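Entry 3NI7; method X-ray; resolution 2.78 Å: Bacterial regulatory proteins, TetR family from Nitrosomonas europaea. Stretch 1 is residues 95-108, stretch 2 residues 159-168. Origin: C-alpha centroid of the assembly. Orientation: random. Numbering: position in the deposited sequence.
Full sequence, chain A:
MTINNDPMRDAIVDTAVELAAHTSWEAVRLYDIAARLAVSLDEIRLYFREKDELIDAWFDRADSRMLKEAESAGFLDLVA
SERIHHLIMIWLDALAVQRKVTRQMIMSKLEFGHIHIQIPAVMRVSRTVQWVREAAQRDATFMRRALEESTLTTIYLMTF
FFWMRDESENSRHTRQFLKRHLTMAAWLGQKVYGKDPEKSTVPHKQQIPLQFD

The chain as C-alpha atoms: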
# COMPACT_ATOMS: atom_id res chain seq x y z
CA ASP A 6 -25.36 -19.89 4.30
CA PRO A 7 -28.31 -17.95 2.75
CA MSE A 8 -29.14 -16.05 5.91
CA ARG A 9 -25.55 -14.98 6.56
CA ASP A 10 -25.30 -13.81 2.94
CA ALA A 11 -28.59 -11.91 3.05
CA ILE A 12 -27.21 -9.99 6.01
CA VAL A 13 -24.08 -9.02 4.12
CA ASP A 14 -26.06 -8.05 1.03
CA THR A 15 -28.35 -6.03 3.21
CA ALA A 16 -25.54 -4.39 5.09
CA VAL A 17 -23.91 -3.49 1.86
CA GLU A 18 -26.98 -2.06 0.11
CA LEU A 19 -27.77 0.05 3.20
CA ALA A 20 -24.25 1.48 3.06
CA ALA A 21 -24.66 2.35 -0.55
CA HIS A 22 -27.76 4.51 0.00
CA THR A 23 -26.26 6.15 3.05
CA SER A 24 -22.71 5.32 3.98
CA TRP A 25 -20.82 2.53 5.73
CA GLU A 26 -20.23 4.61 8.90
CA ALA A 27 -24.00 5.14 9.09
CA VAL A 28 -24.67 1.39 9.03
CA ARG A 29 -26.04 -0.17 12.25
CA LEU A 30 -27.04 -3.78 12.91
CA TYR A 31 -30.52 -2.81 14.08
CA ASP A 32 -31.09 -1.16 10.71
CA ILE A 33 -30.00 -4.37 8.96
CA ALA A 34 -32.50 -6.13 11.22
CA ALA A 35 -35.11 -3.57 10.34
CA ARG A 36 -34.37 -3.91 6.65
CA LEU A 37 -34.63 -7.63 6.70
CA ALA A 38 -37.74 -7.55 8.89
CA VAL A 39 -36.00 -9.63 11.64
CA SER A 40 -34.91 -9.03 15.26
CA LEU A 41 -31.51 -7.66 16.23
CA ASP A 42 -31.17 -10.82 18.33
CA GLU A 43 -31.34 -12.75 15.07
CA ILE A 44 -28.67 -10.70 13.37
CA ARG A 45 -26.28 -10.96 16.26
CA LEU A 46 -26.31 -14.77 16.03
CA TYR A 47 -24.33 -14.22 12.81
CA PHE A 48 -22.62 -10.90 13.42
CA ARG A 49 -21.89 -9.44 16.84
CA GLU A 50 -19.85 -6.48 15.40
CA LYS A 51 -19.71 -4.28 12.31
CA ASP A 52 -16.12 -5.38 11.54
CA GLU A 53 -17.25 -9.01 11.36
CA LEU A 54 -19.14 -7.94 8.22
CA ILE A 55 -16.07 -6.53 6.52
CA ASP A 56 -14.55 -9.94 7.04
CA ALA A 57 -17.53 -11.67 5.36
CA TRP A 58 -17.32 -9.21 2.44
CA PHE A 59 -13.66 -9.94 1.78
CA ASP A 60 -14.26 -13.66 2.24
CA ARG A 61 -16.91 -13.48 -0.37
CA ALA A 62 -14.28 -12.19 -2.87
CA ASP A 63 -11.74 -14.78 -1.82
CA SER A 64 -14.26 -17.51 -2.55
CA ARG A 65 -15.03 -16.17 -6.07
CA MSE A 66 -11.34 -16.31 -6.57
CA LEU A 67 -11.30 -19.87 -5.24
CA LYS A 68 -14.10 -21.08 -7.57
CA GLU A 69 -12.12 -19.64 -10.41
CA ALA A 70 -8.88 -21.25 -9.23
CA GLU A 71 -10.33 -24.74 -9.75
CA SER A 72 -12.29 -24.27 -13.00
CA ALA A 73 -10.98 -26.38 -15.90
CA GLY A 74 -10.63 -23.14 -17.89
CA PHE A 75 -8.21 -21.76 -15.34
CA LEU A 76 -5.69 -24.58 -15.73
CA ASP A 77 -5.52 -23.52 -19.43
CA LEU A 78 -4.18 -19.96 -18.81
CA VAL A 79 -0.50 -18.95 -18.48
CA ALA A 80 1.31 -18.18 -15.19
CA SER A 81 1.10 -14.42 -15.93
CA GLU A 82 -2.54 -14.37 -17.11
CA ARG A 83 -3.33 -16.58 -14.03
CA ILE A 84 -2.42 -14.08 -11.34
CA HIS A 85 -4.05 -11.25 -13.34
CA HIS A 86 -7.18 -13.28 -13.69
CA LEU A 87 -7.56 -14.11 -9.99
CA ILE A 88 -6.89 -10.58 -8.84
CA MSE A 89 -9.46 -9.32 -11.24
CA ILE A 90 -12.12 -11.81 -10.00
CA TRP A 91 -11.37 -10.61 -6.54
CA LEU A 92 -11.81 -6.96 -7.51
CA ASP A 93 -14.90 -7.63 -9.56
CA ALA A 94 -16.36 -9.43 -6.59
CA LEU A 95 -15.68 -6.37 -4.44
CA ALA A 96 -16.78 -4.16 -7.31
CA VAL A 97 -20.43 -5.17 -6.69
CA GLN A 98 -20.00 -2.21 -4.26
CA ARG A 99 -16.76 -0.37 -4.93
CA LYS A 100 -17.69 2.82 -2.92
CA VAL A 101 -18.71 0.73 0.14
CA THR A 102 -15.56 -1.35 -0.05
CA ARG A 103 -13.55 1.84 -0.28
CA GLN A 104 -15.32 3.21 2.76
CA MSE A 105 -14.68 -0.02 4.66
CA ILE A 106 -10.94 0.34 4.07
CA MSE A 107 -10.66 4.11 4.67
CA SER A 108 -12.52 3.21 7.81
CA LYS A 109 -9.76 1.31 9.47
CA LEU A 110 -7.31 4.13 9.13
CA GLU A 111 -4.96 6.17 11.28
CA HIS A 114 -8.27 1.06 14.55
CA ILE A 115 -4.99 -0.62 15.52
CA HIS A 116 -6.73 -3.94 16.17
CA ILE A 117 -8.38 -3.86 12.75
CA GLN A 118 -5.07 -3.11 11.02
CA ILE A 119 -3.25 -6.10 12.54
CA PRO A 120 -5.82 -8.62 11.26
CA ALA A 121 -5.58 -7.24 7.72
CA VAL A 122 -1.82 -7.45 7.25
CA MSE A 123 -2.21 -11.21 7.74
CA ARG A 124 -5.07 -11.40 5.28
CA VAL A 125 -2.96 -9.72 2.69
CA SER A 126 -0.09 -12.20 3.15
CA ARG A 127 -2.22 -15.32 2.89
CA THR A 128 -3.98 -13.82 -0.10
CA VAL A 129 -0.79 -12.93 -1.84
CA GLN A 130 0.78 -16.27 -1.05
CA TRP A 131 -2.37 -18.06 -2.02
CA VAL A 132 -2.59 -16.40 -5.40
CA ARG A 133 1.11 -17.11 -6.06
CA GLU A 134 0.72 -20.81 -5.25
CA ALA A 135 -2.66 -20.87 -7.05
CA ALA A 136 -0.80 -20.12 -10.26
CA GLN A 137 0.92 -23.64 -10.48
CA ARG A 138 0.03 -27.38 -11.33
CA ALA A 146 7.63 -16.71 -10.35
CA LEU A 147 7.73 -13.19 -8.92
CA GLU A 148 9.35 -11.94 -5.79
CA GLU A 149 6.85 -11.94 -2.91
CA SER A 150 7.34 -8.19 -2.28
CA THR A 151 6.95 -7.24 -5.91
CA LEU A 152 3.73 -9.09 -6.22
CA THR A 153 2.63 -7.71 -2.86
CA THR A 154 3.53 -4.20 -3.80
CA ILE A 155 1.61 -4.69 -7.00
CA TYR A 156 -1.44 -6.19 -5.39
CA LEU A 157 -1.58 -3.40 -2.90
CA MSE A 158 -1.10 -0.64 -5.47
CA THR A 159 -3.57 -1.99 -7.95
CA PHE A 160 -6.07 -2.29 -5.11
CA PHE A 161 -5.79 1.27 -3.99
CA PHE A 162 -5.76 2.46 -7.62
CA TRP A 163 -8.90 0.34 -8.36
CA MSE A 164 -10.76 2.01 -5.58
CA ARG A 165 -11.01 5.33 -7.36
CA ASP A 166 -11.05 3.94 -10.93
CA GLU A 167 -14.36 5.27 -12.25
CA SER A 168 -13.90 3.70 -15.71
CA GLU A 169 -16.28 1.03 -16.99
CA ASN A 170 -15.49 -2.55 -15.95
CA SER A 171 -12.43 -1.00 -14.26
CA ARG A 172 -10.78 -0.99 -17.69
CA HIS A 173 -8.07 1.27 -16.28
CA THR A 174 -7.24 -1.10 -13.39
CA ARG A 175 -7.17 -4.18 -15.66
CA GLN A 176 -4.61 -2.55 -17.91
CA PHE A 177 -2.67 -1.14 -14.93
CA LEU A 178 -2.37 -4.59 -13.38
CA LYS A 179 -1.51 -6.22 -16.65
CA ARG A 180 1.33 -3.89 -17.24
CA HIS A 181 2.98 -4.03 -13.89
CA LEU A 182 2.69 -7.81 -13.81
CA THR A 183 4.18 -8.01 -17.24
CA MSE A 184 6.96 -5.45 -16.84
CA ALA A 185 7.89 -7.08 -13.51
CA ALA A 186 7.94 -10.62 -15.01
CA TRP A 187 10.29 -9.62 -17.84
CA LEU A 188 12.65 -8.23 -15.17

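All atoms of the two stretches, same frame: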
# COMPACT_ATOMS: atom_id res chain seq x y z
N LEU A 95 -15.54 -7.55 -5.30
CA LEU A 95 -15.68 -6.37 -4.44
C LEU A 95 -16.41 -5.28 -5.16
O LEU A 95 -17.13 -4.48 -4.57
CB LEU A 95 -14.31 -5.83 -4.02
CG LEU A 95 -13.48 -6.84 -3.19
CD1 LEU A 95 -12.05 -6.37 -2.86
CD2 LEU A 95 -14.22 -7.16 -1.92
N ALA A 96 -16.21 -5.25 -6.48
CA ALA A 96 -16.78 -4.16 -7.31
C ALA A 96 -18.32 -4.08 -7.25
O ALA A 96 -18.90 -3.06 -7.67
CB ALA A 96 -16.38 -4.29 -8.77
N VAL A 97 -18.97 -5.15 -6.77
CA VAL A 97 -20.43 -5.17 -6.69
C VAL A 97 -20.78 -3.86 -5.93
O VAL A 97 -21.78 -3.17 -6.25
CB VAL A 97 -20.96 -6.51 -6.13
CG1 VAL A 97 -22.37 -6.37 -5.81
CG2 VAL A 97 -20.81 -7.66 -7.11
N GLN A 98 -19.96 -3.54 -4.93
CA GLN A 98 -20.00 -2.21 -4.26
C GLN A 98 -18.62 -1.60 -3.99
O GLN A 98 -18.10 -1.62 -2.87
CB GLN A 98 -20.68 -2.44 -2.93
CG GLN A 98 -22.14 -2.76 -3.02
CD GLN A 98 -22.97 -1.62 -3.55
OE1 GLN A 98 -22.45 -0.60 -4.07
NE2 GLN A 98 -24.29 -1.76 -3.39
N ARG A 99 -18.03 -1.04 -5.03
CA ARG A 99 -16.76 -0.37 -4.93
C ARG A 99 -16.72 0.74 -3.85
O ARG A 99 -15.87 0.69 -2.97
CB ARG A 99 -16.41 0.21 -6.27
CG ARG A 99 -14.94 0.49 -6.47
CD ARG A 99 -14.62 0.65 -7.99
NE ARG A 99 -15.70 1.37 -8.64
CZ ARG A 99 -15.88 2.67 -8.48
NH1 ARG A 99 -15.01 3.39 -7.76
NH2 ARG A 99 -16.94 3.26 -9.05
N LYS A 100 -17.64 1.71 -3.91
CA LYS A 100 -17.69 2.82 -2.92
C LYS A 100 -17.84 2.32 -1.44
O LYS A 100 -17.28 2.90 -0.51
CB LYS A 100 -18.80 3.86 -3.24
N VAL A 101 -18.60 1.26 -1.22
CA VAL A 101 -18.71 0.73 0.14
C VAL A 101 -17.37 0.14 0.56
O VAL A 101 -16.81 0.46 1.63
CB VAL A 101 -19.79 -0.35 0.20
CG1 VAL A 101 -19.70 -1.15 1.47
CG2 VAL A 101 -21.14 0.29 0.04
N THR A 102 -16.85 -0.74 -0.29
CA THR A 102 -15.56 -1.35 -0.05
C THR A 102 -14.53 -0.27 0.27
O THR A 102 -13.81 -0.37 1.23
CB THR A 102 -15.06 -2.10 -1.26
OG1 THR A 102 -15.93 -3.22 -1.51
CG2 THR A 102 -13.67 -2.60 -1.02
N ARG A 103 -14.48 0.77 -0.55
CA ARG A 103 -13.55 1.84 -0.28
C ARG A 103 -13.75 2.34 1.12
O ARG A 103 -12.80 2.45 1.89
CB ARG A 103 -13.69 2.99 -1.29
CG ARG A 103 -12.69 4.14 -1.05
CD ARG A 103 -12.58 5.16 -2.20
NE ARG A 103 -13.86 5.77 -2.55
CZ ARG A 103 -14.51 5.61 -3.71
NH1 ARG A 103 -14.03 4.83 -4.69
NH2 ARG A 103 -15.67 6.23 -3.91
N GLN A 104 -15.00 2.64 1.46
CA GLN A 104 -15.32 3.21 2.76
C GLN A 104 -14.88 2.27 3.88
O GLN A 104 -14.29 2.71 4.87
CB GLN A 104 -16.81 3.51 2.83
CG GLN A 104 -17.18 4.75 2.00
CD GLN A 104 -18.69 5.07 2.00
OE1 GLN A 104 -19.52 4.17 1.91
NE2 GLN A 104 -19.02 6.36 2.10
N MSE A 105 -15.13 0.98 3.70
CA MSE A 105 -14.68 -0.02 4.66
C MSE A 105 -13.19 0.06 4.99
O MSE A 105 -12.79 -0.11 6.17
CB MSE A 105 -14.96 -1.43 4.14
CG MSE A 105 -16.42 -1.84 4.17
SE MSE A 105 -16.77 -3.58 3.29
CE MSE A 105 -18.57 -3.87 4.03
N ILE A 106 -12.38 0.31 3.95
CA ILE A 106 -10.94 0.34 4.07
C ILE A 106 -10.50 1.68 4.65
O ILE A 106 -9.74 1.71 5.61
CB ILE A 106 -10.25 0.05 2.72
CG1 ILE A 106 -10.52 -1.39 2.28
CG2 ILE A 106 -8.77 0.26 2.83
CD1 ILE A 106 -10.21 -2.43 3.34
N MSE A 107 -10.98 2.79 4.09
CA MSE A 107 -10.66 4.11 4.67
C MSE A 107 -10.96 4.07 6.15
O MSE A 107 -10.24 4.64 6.95
CB MSE A 107 -11.45 5.27 4.04
CG MSE A 107 -11.11 5.59 2.57
SE MSE A 107 -9.18 5.14 2.18
CE MSE A 107 -8.84 5.95 0.36
N SER A 108 -11.99 3.30 6.48
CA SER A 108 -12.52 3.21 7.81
C SER A 108 -11.48 2.82 8.83
O SER A 108 -11.37 3.45 9.86
CB SER A 108 -13.56 2.12 7.81
OG SER A 108 -14.12 2.02 9.11
N THR A 159 -2.45 -1.82 -7.06
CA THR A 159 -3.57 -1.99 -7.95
C THR A 159 -4.85 -1.77 -7.17
O THR A 159 -5.78 -1.12 -7.66
CB THR A 159 -3.60 -3.36 -8.51
OG1 THR A 159 -2.34 -3.62 -9.11
CG2 THR A 159 -4.67 -3.50 -9.56
N PHE A 160 -4.89 -2.35 -5.96
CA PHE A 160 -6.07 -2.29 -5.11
C PHE A 160 -6.49 -0.88 -4.81
O PHE A 160 -7.63 -0.48 -5.06
CB PHE A 160 -5.78 -3.01 -3.81
CG PHE A 160 -6.96 -3.13 -2.92
CD1 PHE A 160 -8.21 -3.47 -3.43
CD2 PHE A 160 -6.85 -2.91 -1.58
CE1 PHE A 160 -9.28 -3.56 -2.64
CE2 PHE A 160 -7.92 -3.01 -0.80
CZ PHE A 160 -9.15 -3.33 -1.34
N PHE A 161 -5.54 -0.11 -4.30
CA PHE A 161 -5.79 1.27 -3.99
C PHE A 161 -6.12 2.10 -5.21
O PHE A 161 -7.04 2.94 -5.15
CB PHE A 161 -4.66 1.85 -3.15
CG PHE A 161 -4.86 1.56 -1.66
CD1 PHE A 161 -5.51 2.48 -0.84
CD2 PHE A 161 -4.47 0.32 -1.11
CE1 PHE A 161 -5.73 2.19 0.52
CE2 PHE A 161 -4.66 0.03 0.24
CZ PHE A 161 -5.29 0.97 1.05
N PHE A 162 -5.44 1.83 -6.33
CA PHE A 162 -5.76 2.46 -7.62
C PHE A 162 -7.19 2.10 -8.09
O PHE A 162 -7.92 2.95 -8.59
CB PHE A 162 -4.72 2.04 -8.68
CG PHE A 162 -4.99 2.54 -10.06
CD1 PHE A 162 -4.40 3.71 -10.51
CD2 PHE A 162 -5.84 1.84 -10.93
CE1 PHE A 162 -4.66 4.19 -11.84
CE2 PHE A 162 -6.12 2.31 -12.25
CZ PHE A 162 -5.52 3.48 -12.69
N TRP A 163 -7.57 0.84 -7.95
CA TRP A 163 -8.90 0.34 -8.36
C TRP A 163 -10.05 1.02 -7.64
O TRP A 163 -11.15 1.19 -8.19
CB TRP A 163 -8.98 -1.15 -8.08
CG TRP A 163 -10.33 -1.75 -8.03
CD1 TRP A 163 -11.01 -2.34 -9.05
CD2 TRP A 163 -11.13 -1.91 -6.87
NE1 TRP A 163 -12.20 -2.83 -8.61
CE2 TRP A 163 -12.30 -2.59 -7.26
CE3 TRP A 163 -10.96 -1.54 -5.53
CZ2 TRP A 163 -13.33 -2.89 -6.37
CZ3 TRP A 163 -11.98 -1.84 -4.64
CH2 TRP A 163 -13.15 -2.51 -5.06
N MSE A 164 -9.76 1.39 -6.41
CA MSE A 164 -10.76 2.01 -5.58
C MSE A 164 -11.39 3.20 -6.25
O MSE A 164 -12.63 3.31 -6.29
CB MSE A 164 -10.15 2.45 -4.26
CG MSE A 164 -9.81 1.26 -3.33
SE MSE A 164 -9.35 1.81 -1.49
CE MSE A 164 -8.75 3.67 -1.80
N ARG A 165 -10.55 4.09 -6.76
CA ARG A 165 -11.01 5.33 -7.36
C ARG A 165 -10.91 5.27 -8.90
O ARG A 165 -10.79 6.31 -9.55
CB ARG A 165 -10.20 6.50 -6.80
N ASP A 166 -10.96 4.07 -9.48
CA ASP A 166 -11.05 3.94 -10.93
C ASP A 166 -12.51 3.94 -11.33
O ASP A 166 -13.20 2.94 -11.22
CB ASP A 166 -10.36 2.67 -11.44
CG ASP A 166 -10.57 2.42 -12.94
OD1 ASP A 166 -10.92 3.38 -13.64
OD2 ASP A 166 -10.39 1.29 -13.43
N GLU A 167 -12.97 5.09 -11.81
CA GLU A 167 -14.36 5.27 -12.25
C GLU A 167 -14.67 4.78 -13.67
O GLU A 167 -15.80 4.87 -14.12
CB GLU A 167 -14.74 6.75 -12.20
CG GLU A 167 -14.97 7.31 -10.93
CD GLU A 167 -15.91 6.52 -10.07
OE1 GLU A 167 -16.98 6.18 -10.56
OE2 GLU A 167 -15.62 6.23 -8.90
N SER A 168 -13.68 4.22 -14.36
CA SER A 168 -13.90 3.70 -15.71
C SER A 168 -14.76 2.44 -15.72
O SER A 168 -14.92 1.76 -14.69
CB SER A 168 -12.57 3.42 -16.40
OG SER A 168 -11.98 2.23 -15.92

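The indole of Trp163 is the centerpiece of this contact. Its CA-to-CB bond points sideways, but chi1 of 162° (t) and chi2 of 93° carry the ring across to the other stretch, where it fits as a knob among Leu95, Ala96, Arg99 and Thr102. A broad, flat side chain suits this hollow: Leu95 CB lies 3.7 Å from Trp163 CH2, Thr102 CG2 approaches the ring edge, and Arg99 CG sits over one face, 3.9 Å from the centroid of the six-membered ring, in a CH-pi contact.

Arg99 serves two chemistries. Its chain, extended by t rotamers at chi1 and chi2, lays CG over the indole; chi3 then turns to p (39°), and the guanidinium reaches the backbone at Met164 and the side chain of Glu167. There Arg99 NH1 donates to Met164 O (2.8 Å), a carbonyl at the guanidinium edge, and to Glu167 OE2 (3.1 Å), forming a salt bridge. Glu167, with chi1 and chi2 both m, brings its carboxylate to meet that charge.

Arg103, one turn later, repeats the t, t, p pattern, placing its NH1 2.6 Å from Met164 O. Farther along, Ile106 points toward the second stretch, and its branched side chain meets two aromatic rings: CG1 lies 4.3 Å from Phe160 CZ, and CG2 4.0 Å from Phe161 CZ.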